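Side-chain contacts in CheC-like superfamily protein (Shewanella oneidensis, PDB 3H2D), which probably acts in bacterial chemotaxis as a CheX-type phosphatase that removes the phosphoryl group from the response regulator CheY: residues N73-N78 / T87-E92; K135-F140 / T146-V151. All coordinates share one frame; numbering follows the deposited sequence. Where two conformers were deposited one is given.

Interaction 1. Residues N73-N78 / T87-E92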
ATOM      1  N   ASN B  73     -20.150  -7.833  12.457  1.00 21.42           N
ATOM      2  CA  ASN B  73     -21.137  -8.560  11.675  1.00 22.71           C
ATOM      3  C   ASN B  73     -20.565  -9.828  11.029  1.00 22.83           C
ATOM      4  O   ASN B  73     -21.237 -10.850  10.941  1.00 23.33           O
ATOM      5  CB  ASN B  73     -21.689  -7.663  10.580  1.00 23.42           C
ATOM      6  CG  ASN B  73     -22.594  -6.574  11.111  1.00 25.58           C
ATOM      7  OD1 ASN B  73     -22.770  -6.406  12.321  1.00 25.76           O
ATOM      8  ND2 ASN B  73     -23.163  -5.819  10.201  1.00 30.73           N
HETATM    9  N   MSE B  74     -19.314  -9.743  10.603  1.00 22.99           N
HETATM   10  CA  MSE B  74     -18.641 -10.859   9.927  1.00 24.34           C
HETATM   11  C   MSE B  74     -18.126 -11.922  10.894  1.00 23.47           C
HETATM   12  O   MSE B  74     -18.270 -13.118  10.623  1.00 20.44           O
HETATM   13  CB  MSE B  74     -17.511 -10.344   9.045  1.00 23.07           C
HETATM   14  CG  MSE B  74     -17.993  -9.530   7.894  1.00 30.00           C
HETATM   15 SE   MSE B  74     -16.608  -9.163   6.635  0.75 29.06          SE
HETATM   16  CE  MSE B  74     -16.327 -10.935   5.897  1.00 33.11           C
ATOM     17  N   LEU B  75     -17.569 -11.494  12.019  1.00 23.97           N
ATOM     18  CA  LEU B  75     -16.901 -12.416  12.975  1.00 25.18           C
ATOM     19  C   LEU B  75     -17.529 -12.489  14.378  1.00 23.04           C
ATOM     20  O   LEU B  75     -17.161 -13.328  15.172  1.00 20.12           O
ATOM     21  CB  LEU B  75     -15.409 -12.048  13.096  1.00 26.27           C
ATOM     22  CG  LEU B  75     -14.614 -12.001  11.787  1.00 29.60           C
ATOM     23  CD1 LEU B  75     -13.213 -11.431  12.044  1.00 27.28           C
ATOM     24  CD2 LEU B  75     -14.581 -13.405  11.095  1.00 27.73           C
ATOM     25  N   GLY B  76     -18.476 -11.619  14.686  1.00 20.97           N
ATOM     26  CA  GLY B  76     -19.182 -11.718  15.918  1.00 22.48           C
ATOM     27  C   GLY B  76     -18.438 -11.100  17.073  1.00 22.50           C
ATOM     28  O   GLY B  76     -18.751 -11.355  18.225  1.00 23.62           O
ATOM     29  N   GLU B  77     -17.443 -10.295  16.769  1.00 26.12           N
ATOM     30  CA  GLU B  77     -16.759  -9.560  17.813  1.00 30.20           C
ATOM     31  C   GLU B  77     -16.077  -8.359  17.267  1.00 30.45           C
ATOM     32  O   GLU B  77     -16.025  -8.157  16.070  1.00 32.96           O
ATOM     33  CB  GLU B  77     -15.752 -10.438  18.498  1.00 32.75           C
ATOM     34  CG  GLU B  77     -14.876 -11.256  17.578  1.00 37.58           C
ATOM     35  CD  GLU B  77     -14.134 -12.269  18.409  1.00 41.64           C
ATOM     36  OE1 GLU B  77     -13.610 -11.844  19.448  1.00 48.35           O
ATOM     37  OE2 GLU B  77     -14.093 -13.461  18.067  1.00 48.08           O
ATOM     38  N   ASN B  78     -15.621  -7.508  18.154  1.00 30.13           N
ATOM     39  CA  ASN B  78     -14.648  -6.515  17.718  1.00 31.78           C
ATOM     40  C   ASN B  78     -13.997  -5.920  18.934  1.00 30.24           C
ATOM     41  O   ASN B  78     -14.625  -5.717  19.975  1.00 28.32           O
ATOM     42  CB  ASN B  78     -15.253  -5.400  16.847  1.00 31.62           C
ATOM     43  CG  ASN B  78     -15.987  -4.385  17.694  1.00 38.15           C
ATOM     44  OD1 ASN B  78     -15.429  -3.338  18.111  1.00 25.82           O
ATOM     45  ND2 ASN B  78     -17.199  -4.744  18.055  1.00 36.77           N
ATOM     46  N   THR B  87      -6.796  -5.657  11.267  1.00 24.52           N
ATOM     47  CA  THR B  87      -5.988  -5.564  10.053  1.00 23.56           C
ATOM     48  C   THR B  87      -5.989  -6.890   9.254  1.00 24.27           C
ATOM     49  O   THR B  87      -6.041  -6.852   8.037  1.00 22.26           O
ATOM     50  CB  THR B  87      -4.570  -5.030  10.303  1.00 23.53           C
ATOM     51  OG1 THR B  87      -3.762  -6.032  10.960  1.00 23.49           O
ATOM     52  CG2 THR B  87      -4.623  -3.657  11.079  1.00 23.78           C
ATOM     53  N   ASP B  88      -5.960  -8.030   9.938  1.00 23.06           N
ATOM     54  CA  ASP B  88      -6.125  -9.315   9.259  1.00 24.27           C
ATOM     55  C   ASP B  88      -7.450  -9.374   8.470  1.00 25.15           C
ATOM     56  O   ASP B  88      -7.456  -9.762   7.319  1.00 23.69           O
ATOM     57  CB  ASP B  88      -6.125 -10.457  10.272  1.00 25.08           C
ATOM     58  CG  ASP B  88      -4.771 -10.757  10.823  1.00 28.66           C
ATOM     59  OD1 ASP B  88      -3.735 -10.257  10.331  1.00 29.87           O
ATOM     60  OD2 ASP B  88      -4.755 -11.560  11.755  1.00 30.47           O
ATOM     61  N   LEU B  89      -8.553  -8.938   9.065  1.00 24.65           N
ATOM     62  CA  LEU B  89      -9.828  -8.967   8.352  1.00 25.41           C
ATOM     63  C   LEU B  89      -9.814  -8.035   7.135  1.00 24.10           C
ATOM     64  O   LEU B  89     -10.316  -8.393   6.089  1.00 23.68           O
ATOM     65  CB  LEU B  89     -11.000  -8.579   9.272  1.00 25.47           C
ATOM     66  CG  LEU B  89     -12.403  -8.616   8.604  1.00 26.21           C
ATOM     67  CD1 LEU B  89     -12.768 -10.029   8.125  1.00 28.68           C
ATOM     68  CD2 LEU B  89     -13.445  -8.132   9.589  1.00 29.04           C
ATOM     69  N   VAL B  90      -9.263  -6.845   7.293  1.00 23.58           N
ATOM     70  CA  VAL B  90      -9.158  -5.920   6.175  1.00 22.25           C
ATOM     71  C   VAL B  90      -8.321  -6.536   5.047  1.00 20.80           C
ATOM     72  O   VAL B  90      -8.643  -6.366   3.855  1.00 23.13           O
ATOM     73  CB  VAL B  90      -8.625  -4.547   6.641  1.00 22.80           C
ATOM     74  CG1 VAL B  90      -8.267  -3.639   5.432  1.00 21.25           C
ATOM     75  CG2 VAL B  90      -9.680  -3.886   7.585  1.00 21.48           C
ATOM     76  N   GLY B  91      -7.260  -7.250   5.396  1.00 22.76           N
ATOM     77  CA  GLY B  91      -6.447  -7.968   4.417  1.00 22.62           C
ATOM     78  C   GLY B  91      -7.268  -8.979   3.665  1.00 25.02           C
ATOM     79  O   GLY B  91      -7.178  -9.060   2.440  1.00 25.49           O
ATOM     80  N   GLU B  92      -8.094  -9.736   4.378  1.00 23.29           N
ATOM     81  CA  GLU B  92      -8.954 -10.745   3.735  1.00 24.50           C
ATOM     82  C   GLU B  92     -10.035 -10.116   2.887  1.00 23.40           C
ATOM     83  O   GLU B  92     -10.297 -10.588   1.794  1.00 22.86           O
ATOM     84  CB  GLU B  92      -9.580 -11.711   4.752  1.00 24.72           C
ATOM     85  CG  GLU B  92      -8.580 -12.687   5.353  1.00 34.11           C
ATOM     86  CD  GLU B  92      -7.863 -13.513   4.250  1.00 43.53           C
ATOM     87  OE1 GLU B  92      -8.532 -13.922   3.271  1.00 50.01           O
ATOM     88  OE2 GLU B  92      -6.627 -13.704   4.326  1.00 54.90           O
TER

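Interaction 2. Residues K135-F140 / T146-V151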
ATOM      1  N   LYS B 135      -6.947   7.890 -12.207  1.00 24.60           N
ATOM      2  CA  LYS B 135      -7.228   7.474 -10.834  1.00 25.79           C
ATOM      3  C   LYS B 135      -8.736   7.553 -10.708  1.00 25.55           C
ATOM      4  O   LYS B 135      -9.299   8.608 -10.934  1.00 27.34           O
ATOM      5  CB  LYS B 135      -6.567   8.424  -9.813  1.00 28.92           C
ATOM      6  CG  LYS B 135      -5.013   8.278  -9.666  1.00 30.15           C
ATOM      7  CD  LYS B 135      -4.236   9.061 -10.686  1.00 32.83           C
ATOM      8  CE  LYS B 135      -2.736   8.809 -10.634  1.00 33.14           C
ATOM      9  NZ  LYS B 135      -2.072   9.352 -11.831  1.00 34.57           N
ATOM     10  N   ILE B 136      -9.386   6.448 -10.370  1.00 23.25           N
ATOM     11  CA  ILE B 136     -10.844   6.416 -10.208  1.00 23.95           C
ATOM     12  C   ILE B 136     -11.164   6.159  -8.736  1.00 23.69           C
ATOM     13  O   ILE B 136     -10.693   5.192  -8.161  1.00 23.23           O
ATOM     14  CB  ILE B 136     -11.499   5.291 -11.026  1.00 24.74           C
ATOM     15  CG1 ILE B 136     -11.106   5.348 -12.492  1.00 28.73           C
ATOM     16  CG2 ILE B 136     -12.996   5.313 -10.856  1.00 24.51           C
ATOM     17  CD1 ILE B 136     -11.513   4.063 -13.221  1.00 34.04           C
ATOM     18  N   ILE B 137     -11.944   7.041  -8.129  1.00 23.69           N
ATOM     19  CA  ILE B 137     -12.290   6.900  -6.742  1.00 23.07           C
ATOM     20  C   ILE B 137     -13.801   6.969  -6.560  1.00 24.69           C
ATOM     21  O   ILE B 137     -14.505   7.685  -7.278  1.00 24.17           O
ATOM     22  CB  ILE B 137     -11.619   7.986  -5.884  1.00 24.33           C
ATOM     23  CG1 ILE B 137     -11.978   7.801  -4.413  1.00 24.95           C
ATOM     24  CG2 ILE B 137     -12.015   9.365  -6.329  1.00 28.50           C
ATOM     25  CD1 ILE B 137     -10.952   8.450  -3.454  1.00 29.96           C
HETATM   26  N   MSE B 138     -14.297   6.226  -5.586  0.56 23.19           N
HETATM   27  CA  MSE B 138     -15.702   6.307  -5.256  0.56 23.30           C
HETATM   28  C   MSE B 138     -15.912   6.136  -3.779  0.56 21.35           C
HETATM   29  O   MSE B 138     -15.308   5.267  -3.163  0.56 21.29           O
HETATM   30  CB  MSE B 138     -16.500   5.257  -6.002  0.56 22.25           C
HETATM   31  CG  MSE B 138     -16.312   3.845  -5.541  0.56 27.49           C
HETATM   32 SE   MSE B 138     -17.477   2.756  -6.695  0.42 25.57          SE
HETATM   33  CE  MSE B 138     -19.140   2.893  -5.711  0.56 32.52           C
ATOM     34  N   PRO B 139     -16.772   6.977  -3.214  1.00 23.54           N
ATOM     35  CA  PRO B 139     -17.155   6.862  -1.806  1.00 28.42           C
ATOM     36  C   PRO B 139     -18.284   5.846  -1.598  1.00 24.53           C
ATOM     37  O   PRO B 139     -19.050   5.560  -2.550  1.00 24.68           O
ATOM     38  CB  PRO B 139     -17.603   8.284  -1.473  1.00 24.10           C
ATOM     39  CG  PRO B 139     -18.254   8.708  -2.723  1.00 24.79           C
ATOM     40  CD  PRO B 139     -17.422   8.138  -3.849  1.00 25.22           C
ATOM     41  N   PHE B 140     -18.371   5.330  -0.375  1.00 25.66           N
ATOM     42  CA  PHE B 140     -19.504   4.533   0.124  1.00 27.07           C
ATOM     43  C   PHE B 140     -19.939   5.058   1.499  1.00 27.70           C
ATOM     44  O   PHE B 140     -19.087   5.289   2.381  1.00 30.02           O
ATOM     45  CB  PHE B 140     -19.107   3.062   0.312  1.00 27.31           C
ATOM     46  CG  PHE B 140     -18.691   2.390  -0.926  1.00 26.20           C
ATOM     47  CD1 PHE B 140     -17.415   2.569  -1.418  1.00 23.82           C
ATOM     48  CD2 PHE B 140     -19.555   1.555  -1.599  1.00 30.52           C
ATOM     49  CE1 PHE B 140     -17.004   1.920  -2.569  1.00 28.01           C
ATOM     50  CE2 PHE B 140     -19.149   0.906  -2.750  1.00 28.26           C
ATOM     51  CZ  PHE B 140     -17.897   1.102  -3.243  1.00 30.23           C
ATOM     52  N   THR B 146     -17.863   6.159   6.571  1.00 23.38           N
ATOM     53  CA  THR B 146     -17.523   6.171   5.151  1.00 23.94           C
ATOM     54  C   THR B 146     -16.374   5.219   4.766  1.00 23.43           C
ATOM     55  O   THR B 146     -15.428   4.987   5.526  1.00 22.55           O
ATOM     56  CB  THR B 146     -17.164   7.626   4.722  1.00 25.94           C
ATOM     57  OG1 THR B 146     -18.180   8.528   5.223  1.00 26.19           O
ATOM     58  CG2 THR B 146     -17.038   7.726   3.202  1.00 27.76           C
ATOM     59  N   ALA B 147     -16.469   4.662   3.560  1.00 24.22           N
ATOM     60  CA  ALA B 147     -15.385   3.926   2.959  1.00 23.54           C
ATOM     61  C   ALA B 147     -15.136   4.491   1.566  1.00 23.30           C
ATOM     62  O   ALA B 147     -15.974   5.199   1.021  1.00 22.25           O
ATOM     63  CB  ALA B 147     -15.669   2.383   2.926  1.00 24.07           C
ATOM     64  N   PHE B 148     -13.967   4.198   1.023  1.00 22.77           N
ATOM     65  CA  PHE B 148     -13.586   4.589  -0.339  1.00 23.30           C
ATOM     66  C   PHE B 148     -12.841   3.457  -1.013  1.00 24.59           C
ATOM     67  O   PHE B 148     -12.009   2.796  -0.380  1.00 24.55           O
ATOM     68  CB  PHE B 148     -12.624   5.796  -0.333  1.00 23.62           C
ATOM     69  CG  PHE B 148     -13.139   6.990   0.374  1.00 24.68           C
ATOM     70  CD1 PHE B 148     -12.879   7.169   1.694  1.00 25.94           C
ATOM     71  CD2 PHE B 148     -13.858   7.957  -0.305  1.00 25.58           C
ATOM     72  CE1 PHE B 148     -13.321   8.300   2.342  1.00 29.11           C
ATOM     73  CE2 PHE B 148     -14.302   9.075   0.329  1.00 27.14           C
ATOM     74  CZ  PHE B 148     -14.046   9.249   1.650  1.00 29.50           C
ATOM     75  N   ILE B 149     -13.145   3.235  -2.293  1.00 24.81           N
ATOM     76  CA  ILE B 149     -12.305   2.430  -3.148  1.00 25.59           C
ATOM     77  C   ILE B 149     -11.635   3.372  -4.119  1.00 23.22           C
ATOM     78  O   ILE B 149     -12.265   4.274  -4.639  1.00 24.00           O
ATOM     79  CB  ILE B 149     -13.079   1.377  -3.999  1.00 25.80           C
ATOM     80  CG1 ILE B 149     -13.567   0.229  -3.171  1.00 32.09           C
ATOM     81  CG2 ILE B 149     -12.170   0.810  -5.094  1.00 31.21           C
ATOM     82  CD1 ILE B 149     -14.602  -0.670  -3.945  1.00 30.07           C
ATOM     83  N   GLU B 150     -10.338   3.190  -4.311  1.00 23.15           N
ATOM     84  CA  GLU B 150      -9.614   3.836  -5.372  1.00 23.08           C
ATOM     85  C   GLU B 150      -8.841   2.800  -6.205  1.00 22.81           C
ATOM     86  O   GLU B 150      -8.145   1.942  -5.646  1.00 22.92           O
ATOM     87  CB  GLU B 150      -8.678   4.913  -4.818  1.00 23.48           C
ATOM     88  CG  GLU B 150      -7.966   5.716  -5.907  1.00 24.33           C
ATOM     89  CD  GLU B 150      -7.164   6.936  -5.437  1.00 28.03           C
ATOM     90  OE1 GLU B 150      -7.214   7.300  -4.232  1.00 28.79           O
ATOM     91  OE2 GLU B 150      -6.472   7.530  -6.312  1.00 31.72           O
ATOM     92  N   VAL B 151      -8.960   2.891  -7.530  0.50 22.93           N
ATOM     93  CA  VAL B 151      -8.136   2.077  -8.427  0.50 22.58           C
ATOM     94  C   VAL B 151      -7.354   2.968  -9.401  0.50 23.19           C
ATOM     95  O   VAL B 151      -7.789   4.069  -9.758  0.50 24.27           O
ATOM     96  CB  VAL B 151      -8.984   1.002  -9.183  0.50 23.17           C
ATOM     97  CG1 VAL B 151      -9.644   1.584 -10.428  0.50 18.14           C
ATOM     98  CG2 VAL B 151      -8.114  -0.169  -9.578  0.50 23.28           C
TER

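Interaction 1. Residues N73-N78 / T87-E92
Leu89 reaches out from helix 84-107 to meet Leu75 and Met74 at the C-terminal end of helix 64-75, an apolar helix-helix contact within the CheX fold. Its CB points toward the other helix and starts a branched chain whose CG lies anti to the backbone N (chi1 -179°), which carries both methyls outward. At CG the side chain forks. CD2 comes within 4.1 Å of Leu75 CD1, so the two leucines meet tip to tip. The other branch is shared: Leu89 CD1 lies 4.2 Å from Leu75 CD1 and, on a different side, 4.2 Å from Met74 SE. Met74 is a selenomethionine, introduced by labelling; its long unbranched chain suits the task of spanning the gap between helices, and it also touches Ala22. Leucine suits position 89 because its forked end sets both methyls against Leu75 while one of them, CD1, also reaches the selenium of Met74, and the buried side chain gains further cover from Met71. Leu75 is more exposed, sitting where helix 64-75 gives way to Gly76, whose positive phi turns the chain out of the helix. The helix bearing Leu89 also carries Asp88 and Glu92, whose spacing fits the Asp-x3-Glu-x2-Asn signature of CheC-type phosphatases. Asp88 forms a salt bridge to Lys130 of the second subunit, and Val90 packs on Val119 of strand 113-122. Met74 ends in CE, a methyl 4.3 Å from Leu89 CD1.

Interaction 2. Residues K135-F140 / T146-V151
Phe140 and Ile149 are brought together by similar first torsions: Phe140 CG (chi1 -62°) and Ile149 CG1 (chi1 -73°) each lie anti to their own carbonyl carbon, and the two side chains cross obliquely. Phe140 CE1 then lies 3.8 Å from Ile149 CD1, while the ring's edge, in its plane, receives the carbonyl oxygen of Ala147, 3.9 Å from Phe140 CD1. Ala147, paired with Phe140, meets it CB to CB, while the ring leans toward Ile149. Ile136 and Val151 run side by side, with Ile136 CD1 4.2 Å from Val151 CG1. These beta-branched and aromatic residues suit a buried sheet face, and Leu11 and Leu14 of helix 8-21 pack against Phe140. The framework is an antiparallel beta hairpin whose strands, 135-142 and 145-153, lie between strands 27-33 and 54-62 of the six-stranded sheet. Six backbone bonds join the segments, in reciprocal pairs at Ile136-Val151, Met138-Ile149 and Phe140-Ala147; the one from Ile136 N to Val151 O is 2.9 Å long and nearly straight at 174°. Pro139, which has no N-H to give, sits opposite Phe148 in a non-hydrogen-bonded pair, where none is needed between these strands. On this other face Pro139 CB lies 3.8 Å from Phe148 CE2, and Ile137 CD1 approaches the same ring. Glu150 is buried here too, its extended chain running out to a carboxylate whose OE1 forms a salt bridge with Lys34, a partner that would stabilise the charge. Its OE2 rests 3.6 Å from Lys135 CB, against the aliphatic part of that chain, whereas Lys135 NZ turns back to the carbonyls of Ala131 and Gly133. Thr146 CG2 approaches Phe140 O, and Thr146 OG1 is hydrogen-bonded to a glycerol probably left from crystallisation.

How the interactions relate
Interaction 1 joins two helices, whereas interaction 2 joins two neighbouring strands of the sheet. Their centres lie 20 Å apart and their nearest atoms about 9 Å, so they do not touch. The region of helix 8-21 connects them indirectly: its leucines pack on one face of the 135-140/146-151 hairpin, while Ala22, just beyond its end, touches Met74 of interaction 1. Segment 87-92 itself carries Asp88 and Glu92 of the presumed signature motif, though Leu89 makes the contact, and it lies close to the second subunit. Interaction 2, by contrast, meets no other protein chain of the assembly, and the glycerol at Thr146 need not mark a natural pocket.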